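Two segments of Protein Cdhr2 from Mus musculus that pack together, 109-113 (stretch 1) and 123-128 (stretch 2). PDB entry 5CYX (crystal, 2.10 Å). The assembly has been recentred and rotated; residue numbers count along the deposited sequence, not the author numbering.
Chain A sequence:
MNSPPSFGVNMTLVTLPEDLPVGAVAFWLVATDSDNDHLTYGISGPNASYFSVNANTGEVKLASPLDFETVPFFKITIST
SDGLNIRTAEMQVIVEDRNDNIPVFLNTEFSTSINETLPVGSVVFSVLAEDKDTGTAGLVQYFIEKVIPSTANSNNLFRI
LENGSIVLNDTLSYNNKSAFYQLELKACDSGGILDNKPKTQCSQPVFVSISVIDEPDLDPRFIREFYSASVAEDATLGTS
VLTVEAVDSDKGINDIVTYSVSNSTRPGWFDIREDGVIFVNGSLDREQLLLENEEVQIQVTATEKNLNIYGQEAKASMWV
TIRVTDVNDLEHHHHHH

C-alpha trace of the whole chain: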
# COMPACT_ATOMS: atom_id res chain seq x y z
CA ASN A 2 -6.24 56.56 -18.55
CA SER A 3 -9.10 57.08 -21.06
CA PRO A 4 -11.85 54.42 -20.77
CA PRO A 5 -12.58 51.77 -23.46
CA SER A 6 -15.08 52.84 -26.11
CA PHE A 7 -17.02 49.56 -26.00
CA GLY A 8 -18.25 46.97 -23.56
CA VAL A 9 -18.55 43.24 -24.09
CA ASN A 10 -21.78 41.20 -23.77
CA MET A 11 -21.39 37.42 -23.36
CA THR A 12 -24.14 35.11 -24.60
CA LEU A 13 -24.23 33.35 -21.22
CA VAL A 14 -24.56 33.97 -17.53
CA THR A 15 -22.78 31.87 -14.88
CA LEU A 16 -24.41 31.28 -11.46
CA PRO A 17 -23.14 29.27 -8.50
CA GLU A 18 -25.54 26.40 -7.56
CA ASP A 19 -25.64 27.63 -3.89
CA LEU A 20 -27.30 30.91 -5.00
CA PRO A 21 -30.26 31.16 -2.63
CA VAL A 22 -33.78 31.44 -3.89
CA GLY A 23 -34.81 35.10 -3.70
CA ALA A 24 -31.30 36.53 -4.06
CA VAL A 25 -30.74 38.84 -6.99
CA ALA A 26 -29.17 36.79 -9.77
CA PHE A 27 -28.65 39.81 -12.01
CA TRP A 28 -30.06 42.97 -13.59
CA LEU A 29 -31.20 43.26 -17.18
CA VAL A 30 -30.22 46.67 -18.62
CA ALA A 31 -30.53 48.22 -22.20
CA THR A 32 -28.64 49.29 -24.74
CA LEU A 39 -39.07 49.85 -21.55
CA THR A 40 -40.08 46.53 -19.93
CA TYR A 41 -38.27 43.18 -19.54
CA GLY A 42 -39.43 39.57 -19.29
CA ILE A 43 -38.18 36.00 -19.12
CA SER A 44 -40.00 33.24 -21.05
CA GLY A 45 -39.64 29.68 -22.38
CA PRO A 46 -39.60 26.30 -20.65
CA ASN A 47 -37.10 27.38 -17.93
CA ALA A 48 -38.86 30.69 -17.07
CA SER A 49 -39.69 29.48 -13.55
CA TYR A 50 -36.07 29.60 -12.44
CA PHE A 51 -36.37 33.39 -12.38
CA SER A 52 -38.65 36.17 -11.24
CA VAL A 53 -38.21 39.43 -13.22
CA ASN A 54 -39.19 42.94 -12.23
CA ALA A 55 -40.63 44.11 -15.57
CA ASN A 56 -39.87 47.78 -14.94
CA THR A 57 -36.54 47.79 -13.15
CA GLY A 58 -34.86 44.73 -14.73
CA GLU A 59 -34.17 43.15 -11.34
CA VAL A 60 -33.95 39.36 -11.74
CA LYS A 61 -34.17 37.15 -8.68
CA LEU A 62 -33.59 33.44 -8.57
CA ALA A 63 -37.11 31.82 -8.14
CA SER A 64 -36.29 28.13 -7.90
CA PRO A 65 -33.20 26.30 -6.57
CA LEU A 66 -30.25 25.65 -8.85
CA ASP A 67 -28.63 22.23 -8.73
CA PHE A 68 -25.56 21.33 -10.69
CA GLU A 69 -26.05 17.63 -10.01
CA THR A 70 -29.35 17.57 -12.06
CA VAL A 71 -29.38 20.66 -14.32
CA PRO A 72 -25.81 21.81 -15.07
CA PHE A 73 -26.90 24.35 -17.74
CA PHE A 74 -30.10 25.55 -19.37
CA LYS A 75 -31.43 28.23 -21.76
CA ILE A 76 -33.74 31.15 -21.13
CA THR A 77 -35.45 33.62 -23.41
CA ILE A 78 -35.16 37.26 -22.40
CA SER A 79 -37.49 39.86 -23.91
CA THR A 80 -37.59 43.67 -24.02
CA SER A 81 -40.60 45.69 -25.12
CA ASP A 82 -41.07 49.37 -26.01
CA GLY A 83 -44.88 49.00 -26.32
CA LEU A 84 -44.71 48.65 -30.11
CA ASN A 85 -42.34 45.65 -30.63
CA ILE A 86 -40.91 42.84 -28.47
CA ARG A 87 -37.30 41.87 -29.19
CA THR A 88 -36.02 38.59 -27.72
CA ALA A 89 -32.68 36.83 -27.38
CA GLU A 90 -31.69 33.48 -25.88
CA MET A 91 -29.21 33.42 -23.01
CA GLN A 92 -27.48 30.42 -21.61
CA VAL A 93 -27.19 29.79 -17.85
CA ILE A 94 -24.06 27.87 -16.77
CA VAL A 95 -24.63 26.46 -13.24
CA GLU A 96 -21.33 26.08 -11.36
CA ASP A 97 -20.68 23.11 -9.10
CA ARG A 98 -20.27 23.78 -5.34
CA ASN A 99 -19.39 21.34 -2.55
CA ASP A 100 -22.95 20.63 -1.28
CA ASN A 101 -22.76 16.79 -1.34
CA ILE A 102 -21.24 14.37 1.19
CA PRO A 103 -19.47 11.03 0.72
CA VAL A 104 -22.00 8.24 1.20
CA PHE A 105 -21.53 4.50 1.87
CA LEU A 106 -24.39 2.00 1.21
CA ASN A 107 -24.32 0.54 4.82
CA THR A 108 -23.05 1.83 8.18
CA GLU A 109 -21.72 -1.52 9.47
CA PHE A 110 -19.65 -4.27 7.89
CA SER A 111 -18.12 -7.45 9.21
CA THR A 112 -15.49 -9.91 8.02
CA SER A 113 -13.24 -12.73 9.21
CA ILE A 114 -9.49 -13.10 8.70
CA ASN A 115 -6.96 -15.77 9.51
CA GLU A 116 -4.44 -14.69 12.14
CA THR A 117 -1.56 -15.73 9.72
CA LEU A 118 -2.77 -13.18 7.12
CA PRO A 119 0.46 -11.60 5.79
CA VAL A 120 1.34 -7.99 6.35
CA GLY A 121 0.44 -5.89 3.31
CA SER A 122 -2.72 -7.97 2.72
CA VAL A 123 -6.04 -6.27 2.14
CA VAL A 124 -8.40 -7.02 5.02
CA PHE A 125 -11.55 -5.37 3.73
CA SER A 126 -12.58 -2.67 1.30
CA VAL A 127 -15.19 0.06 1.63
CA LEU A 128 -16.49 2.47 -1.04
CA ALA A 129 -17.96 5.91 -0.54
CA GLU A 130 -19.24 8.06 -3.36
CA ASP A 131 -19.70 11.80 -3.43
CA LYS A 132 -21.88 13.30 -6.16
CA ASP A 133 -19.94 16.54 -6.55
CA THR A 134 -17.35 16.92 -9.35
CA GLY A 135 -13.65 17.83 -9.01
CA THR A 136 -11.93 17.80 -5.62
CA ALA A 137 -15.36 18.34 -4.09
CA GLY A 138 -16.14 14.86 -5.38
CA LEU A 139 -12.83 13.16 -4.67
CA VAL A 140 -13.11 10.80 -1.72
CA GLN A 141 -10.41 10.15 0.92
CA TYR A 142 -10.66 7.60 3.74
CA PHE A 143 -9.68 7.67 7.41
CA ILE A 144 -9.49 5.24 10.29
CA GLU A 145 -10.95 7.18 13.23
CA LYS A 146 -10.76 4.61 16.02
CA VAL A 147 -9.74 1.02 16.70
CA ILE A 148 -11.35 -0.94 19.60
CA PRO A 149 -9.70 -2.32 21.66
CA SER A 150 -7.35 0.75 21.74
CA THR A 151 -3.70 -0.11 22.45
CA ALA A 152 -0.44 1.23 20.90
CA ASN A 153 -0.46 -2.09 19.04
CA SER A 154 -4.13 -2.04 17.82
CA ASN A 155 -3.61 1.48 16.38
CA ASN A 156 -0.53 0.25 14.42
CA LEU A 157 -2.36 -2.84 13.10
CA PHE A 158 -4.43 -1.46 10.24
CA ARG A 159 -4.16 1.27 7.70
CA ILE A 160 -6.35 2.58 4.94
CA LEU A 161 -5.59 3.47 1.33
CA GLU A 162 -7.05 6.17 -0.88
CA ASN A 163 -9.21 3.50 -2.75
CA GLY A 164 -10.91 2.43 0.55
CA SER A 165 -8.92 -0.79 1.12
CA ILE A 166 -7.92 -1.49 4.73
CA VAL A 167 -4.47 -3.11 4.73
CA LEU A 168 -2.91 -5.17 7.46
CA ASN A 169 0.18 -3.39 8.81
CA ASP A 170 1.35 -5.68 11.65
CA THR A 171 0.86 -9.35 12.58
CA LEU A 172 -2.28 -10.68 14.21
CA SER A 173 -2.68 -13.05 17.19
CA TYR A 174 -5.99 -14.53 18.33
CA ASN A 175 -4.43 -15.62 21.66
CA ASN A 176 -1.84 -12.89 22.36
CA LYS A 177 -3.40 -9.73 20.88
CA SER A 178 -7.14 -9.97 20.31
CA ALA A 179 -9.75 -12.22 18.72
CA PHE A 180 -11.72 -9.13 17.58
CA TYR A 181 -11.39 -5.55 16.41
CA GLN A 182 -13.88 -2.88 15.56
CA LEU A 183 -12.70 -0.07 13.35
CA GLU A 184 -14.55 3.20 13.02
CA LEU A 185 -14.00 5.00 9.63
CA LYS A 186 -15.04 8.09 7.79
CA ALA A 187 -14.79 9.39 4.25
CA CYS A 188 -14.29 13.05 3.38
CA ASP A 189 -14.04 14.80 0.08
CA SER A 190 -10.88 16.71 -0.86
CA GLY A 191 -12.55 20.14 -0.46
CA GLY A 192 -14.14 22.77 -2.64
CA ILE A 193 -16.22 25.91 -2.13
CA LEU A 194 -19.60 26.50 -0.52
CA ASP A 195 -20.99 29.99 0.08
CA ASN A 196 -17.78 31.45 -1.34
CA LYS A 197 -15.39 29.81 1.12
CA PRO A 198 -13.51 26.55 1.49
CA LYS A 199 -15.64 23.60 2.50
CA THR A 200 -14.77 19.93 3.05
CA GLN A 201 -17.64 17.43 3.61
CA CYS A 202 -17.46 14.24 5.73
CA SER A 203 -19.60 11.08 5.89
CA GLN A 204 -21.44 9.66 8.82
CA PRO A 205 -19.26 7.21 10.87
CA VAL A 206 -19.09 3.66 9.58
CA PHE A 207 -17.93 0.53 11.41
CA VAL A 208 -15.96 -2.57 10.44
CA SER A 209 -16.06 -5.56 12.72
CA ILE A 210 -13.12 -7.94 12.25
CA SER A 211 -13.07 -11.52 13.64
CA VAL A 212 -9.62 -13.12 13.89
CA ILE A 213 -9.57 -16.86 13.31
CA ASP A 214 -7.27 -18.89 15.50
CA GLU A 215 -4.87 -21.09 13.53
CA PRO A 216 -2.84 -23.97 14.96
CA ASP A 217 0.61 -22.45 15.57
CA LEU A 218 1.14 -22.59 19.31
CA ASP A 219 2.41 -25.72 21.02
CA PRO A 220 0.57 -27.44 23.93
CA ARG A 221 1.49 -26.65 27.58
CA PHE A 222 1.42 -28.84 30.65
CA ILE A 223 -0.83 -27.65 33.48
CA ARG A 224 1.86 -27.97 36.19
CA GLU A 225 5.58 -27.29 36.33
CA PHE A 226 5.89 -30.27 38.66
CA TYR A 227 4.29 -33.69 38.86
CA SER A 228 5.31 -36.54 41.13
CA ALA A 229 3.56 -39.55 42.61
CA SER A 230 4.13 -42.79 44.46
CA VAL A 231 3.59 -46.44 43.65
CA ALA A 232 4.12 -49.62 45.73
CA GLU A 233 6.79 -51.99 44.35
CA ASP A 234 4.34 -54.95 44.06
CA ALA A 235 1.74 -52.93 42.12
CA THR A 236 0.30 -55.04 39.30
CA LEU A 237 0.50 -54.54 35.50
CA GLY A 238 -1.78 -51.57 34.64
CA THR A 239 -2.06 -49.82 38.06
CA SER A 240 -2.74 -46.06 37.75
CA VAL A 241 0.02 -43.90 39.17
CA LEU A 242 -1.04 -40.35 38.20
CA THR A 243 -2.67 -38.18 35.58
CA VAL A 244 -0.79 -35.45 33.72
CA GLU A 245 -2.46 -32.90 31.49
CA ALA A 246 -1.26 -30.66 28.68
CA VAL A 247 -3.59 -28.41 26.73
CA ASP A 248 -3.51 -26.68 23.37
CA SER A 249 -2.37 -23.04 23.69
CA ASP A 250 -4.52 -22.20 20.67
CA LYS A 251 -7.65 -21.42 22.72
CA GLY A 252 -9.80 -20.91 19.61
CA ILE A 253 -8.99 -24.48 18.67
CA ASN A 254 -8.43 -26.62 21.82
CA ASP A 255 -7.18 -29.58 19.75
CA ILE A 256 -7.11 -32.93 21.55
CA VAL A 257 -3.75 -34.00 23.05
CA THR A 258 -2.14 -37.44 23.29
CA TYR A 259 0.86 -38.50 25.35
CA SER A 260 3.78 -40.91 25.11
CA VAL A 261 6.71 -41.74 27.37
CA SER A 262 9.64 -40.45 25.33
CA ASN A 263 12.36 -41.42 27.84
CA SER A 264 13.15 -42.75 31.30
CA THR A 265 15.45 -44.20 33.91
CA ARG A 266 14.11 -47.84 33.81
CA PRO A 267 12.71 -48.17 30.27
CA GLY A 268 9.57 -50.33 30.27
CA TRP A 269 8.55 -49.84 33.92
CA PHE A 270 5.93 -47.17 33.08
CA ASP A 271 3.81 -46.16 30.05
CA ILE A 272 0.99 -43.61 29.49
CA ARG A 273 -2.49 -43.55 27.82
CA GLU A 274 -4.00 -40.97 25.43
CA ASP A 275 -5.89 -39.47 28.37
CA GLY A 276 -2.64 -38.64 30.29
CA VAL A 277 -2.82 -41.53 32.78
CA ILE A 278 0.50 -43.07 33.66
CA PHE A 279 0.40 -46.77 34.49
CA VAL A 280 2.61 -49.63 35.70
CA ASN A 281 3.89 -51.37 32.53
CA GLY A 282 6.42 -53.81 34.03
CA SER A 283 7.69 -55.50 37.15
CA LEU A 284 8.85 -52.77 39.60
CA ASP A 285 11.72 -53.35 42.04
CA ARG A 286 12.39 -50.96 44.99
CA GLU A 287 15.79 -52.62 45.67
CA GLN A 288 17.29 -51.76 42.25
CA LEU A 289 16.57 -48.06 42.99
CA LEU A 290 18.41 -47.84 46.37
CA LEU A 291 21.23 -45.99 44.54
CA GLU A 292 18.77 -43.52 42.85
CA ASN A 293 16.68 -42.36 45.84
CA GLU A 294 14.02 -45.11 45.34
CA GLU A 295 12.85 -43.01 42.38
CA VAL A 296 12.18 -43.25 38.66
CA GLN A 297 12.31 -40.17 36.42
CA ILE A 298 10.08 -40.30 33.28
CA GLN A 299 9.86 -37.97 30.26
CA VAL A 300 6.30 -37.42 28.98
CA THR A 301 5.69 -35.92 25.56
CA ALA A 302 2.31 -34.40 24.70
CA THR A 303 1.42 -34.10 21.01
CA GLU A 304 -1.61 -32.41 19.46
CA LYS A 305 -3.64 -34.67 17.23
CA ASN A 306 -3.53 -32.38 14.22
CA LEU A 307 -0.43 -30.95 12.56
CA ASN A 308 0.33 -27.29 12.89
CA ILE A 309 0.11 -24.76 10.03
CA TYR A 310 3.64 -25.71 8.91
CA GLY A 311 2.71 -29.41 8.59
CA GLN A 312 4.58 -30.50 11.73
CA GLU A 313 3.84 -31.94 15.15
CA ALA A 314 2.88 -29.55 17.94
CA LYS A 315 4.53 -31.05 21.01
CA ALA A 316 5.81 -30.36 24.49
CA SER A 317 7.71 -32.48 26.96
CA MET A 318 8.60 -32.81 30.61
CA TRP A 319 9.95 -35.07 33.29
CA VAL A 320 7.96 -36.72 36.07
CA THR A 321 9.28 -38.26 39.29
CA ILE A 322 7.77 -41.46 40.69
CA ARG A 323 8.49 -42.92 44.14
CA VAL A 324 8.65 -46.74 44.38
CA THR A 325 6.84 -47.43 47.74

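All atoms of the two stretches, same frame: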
# COMPACT_ATOMS: atom_id res chain seq x y z
N GLU A 109 -22.53 -0.49 8.84
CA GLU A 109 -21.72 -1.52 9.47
C GLU A 109 -21.42 -2.69 8.54
O GLU A 109 -22.28 -3.15 7.78
CB GLU A 109 -22.27 -2.07 10.79
CG GLU A 109 -23.13 -1.15 11.64
CD GLU A 109 -24.60 -1.44 11.42
OE1 GLU A 109 -25.29 -1.70 12.42
OE2 GLU A 109 -25.06 -1.45 10.24
N PHE A 110 -20.20 -3.20 8.70
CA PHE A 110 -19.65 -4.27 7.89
C PHE A 110 -19.01 -5.22 8.86
O PHE A 110 -18.59 -4.80 9.94
CB PHE A 110 -18.55 -3.71 6.97
CG PHE A 110 -19.04 -2.65 6.06
CD1 PHE A 110 -19.76 -3.00 4.88
CD2 PHE A 110 -18.92 -1.32 6.40
CE1 PHE A 110 -20.23 -2.00 4.04
CE2 PHE A 110 -19.39 -0.32 5.56
CZ PHE A 110 -20.04 -0.65 4.38
N SER A 111 -18.87 -6.47 8.45
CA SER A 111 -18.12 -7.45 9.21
C SER A 111 -17.34 -8.40 8.29
O SER A 111 -17.74 -8.64 7.15
CB SER A 111 -19.03 -8.23 10.14
OG SER A 111 -19.97 -8.93 9.36
N THR A 112 -16.23 -8.94 8.77
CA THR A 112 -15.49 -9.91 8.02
C THR A 112 -14.65 -10.76 8.97
O THR A 112 -14.43 -10.38 10.15
CB THR A 112 -14.58 -9.16 6.98
OG1 THR A 112 -14.01 -10.09 6.07
CG2 THR A 112 -13.44 -8.44 7.67
N SER A 113 -14.16 -11.88 8.47
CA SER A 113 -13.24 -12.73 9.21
C SER A 113 -11.89 -12.83 8.50
O SER A 113 -11.85 -12.95 7.27
CB SER A 113 -13.79 -14.14 9.36
OG SER A 113 -14.98 -14.07 10.06
N VAL A 123 -4.74 -6.91 1.95
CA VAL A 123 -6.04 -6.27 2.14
C VAL A 123 -6.97 -7.10 3.04
O VAL A 123 -7.26 -8.26 2.77
CB VAL A 123 -6.77 -5.92 0.82
CG1 VAL A 123 -8.20 -5.47 1.07
CG2 VAL A 123 -6.04 -4.79 0.10
N VAL A 124 -7.49 -6.44 4.06
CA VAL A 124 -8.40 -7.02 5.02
C VAL A 124 -9.85 -6.87 4.60
O VAL A 124 -10.60 -7.76 4.79
CB VAL A 124 -8.25 -6.36 6.42
CG1 VAL A 124 -9.40 -6.78 7.39
CG2 VAL A 124 -6.93 -6.76 6.99
N PHE A 125 -10.19 -5.71 4.10
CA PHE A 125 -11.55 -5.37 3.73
C PHE A 125 -11.51 -4.07 2.98
O PHE A 125 -10.63 -3.19 3.26
CB PHE A 125 -12.44 -5.15 4.99
CG PHE A 125 -13.93 -5.25 4.69
CD1 PHE A 125 -14.49 -6.46 4.30
CD2 PHE A 125 -14.76 -4.12 4.79
CE1 PHE A 125 -15.85 -6.55 3.99
CE2 PHE A 125 -16.13 -4.22 4.50
CZ PHE A 125 -16.67 -5.43 4.08
N SER A 126 -12.48 -3.88 2.10
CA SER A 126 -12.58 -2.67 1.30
C SER A 126 -13.95 -2.02 1.45
O SER A 126 -14.96 -2.70 1.47
CB SER A 126 -12.26 -3.01 -0.16
OG SER A 126 -10.88 -3.36 -0.26
N VAL A 127 -13.96 -0.71 1.67
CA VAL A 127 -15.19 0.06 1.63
C VAL A 127 -15.19 1.05 0.44
O VAL A 127 -14.13 1.39 -0.11
CB VAL A 127 -15.44 0.78 2.97
CG1 VAL A 127 -15.71 -0.25 4.06
CG2 VAL A 127 -14.25 1.67 3.37
N LEU A 128 -16.37 1.49 0.04
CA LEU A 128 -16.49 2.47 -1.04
C LEU A 128 -17.47 3.55 -0.65
O LEU A 128 -18.63 3.27 -0.32
CB LEU A 128 -17.00 1.78 -2.31
CG LEU A 128 -17.02 2.65 -3.57
CD1 LEU A 128 -15.60 3.15 -3.92
CD2 LEU A 128 -17.66 1.88 -4.72
O HOH W 1 -11.51 -10.79 4.90

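Residues 109-113 form a strand that continues later in the chain, and residues 123-126 form a second strand, followed by Val-127 and Leu-128 in a loop or turn. The two strands run roughly antiparallel, with 156° between their N-to-C directions, and their axes come no closer than 7.9 Å. The CA atoms of Thr-112 and Phe-125 lie 7.4 Å apart, those of Phe-110 and Val-127 8.8 Å. This spacing is too wide for the backbone ladder of a β-sheet, and no direct hydrogen bond crosses the contact; side chains fill the gap instead. Strand alternation sets the pattern in the first stretch: Phe-110 and Thr-112 point toward the second stretch, whereas Ser-111 and Ser-113 point away. Phe-125 and Val-127 point back toward the first stretch, with Ser-126 between them taking no part. Phe-125 is the centre of the contact, covered along its side chain by three consecutive residues. Phe-125 CE2 lies 3.5 Å from Phe-110 CB, Phe-125 CD1 lies 3.8 Å from Thr-112 CB, and Phe-125 CE1 lies 4.2 Å from the backbone O of Ser-111. The rings of Phe-110 and Phe-125 meet obliquely, centroids 5.7 Å apart and planes at 50°, so the pair is a van der Waals contact without a parallel stack. Val-127 covers one face of the Phe-110 ring: its CG1 sits 4.3 Å from the ring centroid, 23° off the normal, a CH-pi arrangement in which a methyl group meets the π cloud. At the other end, the methyl CG2 of Thr-112 lies 4.4 Å from CG1 of Val-124, a looser apolar approach. Polar linkage comes through water 1, which hydrogen-bonds to Thr-112 OG1 at 2.8 Å and lies 3.2 Å from both Ser-113 O and Val-124 O, thereby bridging the two stretches.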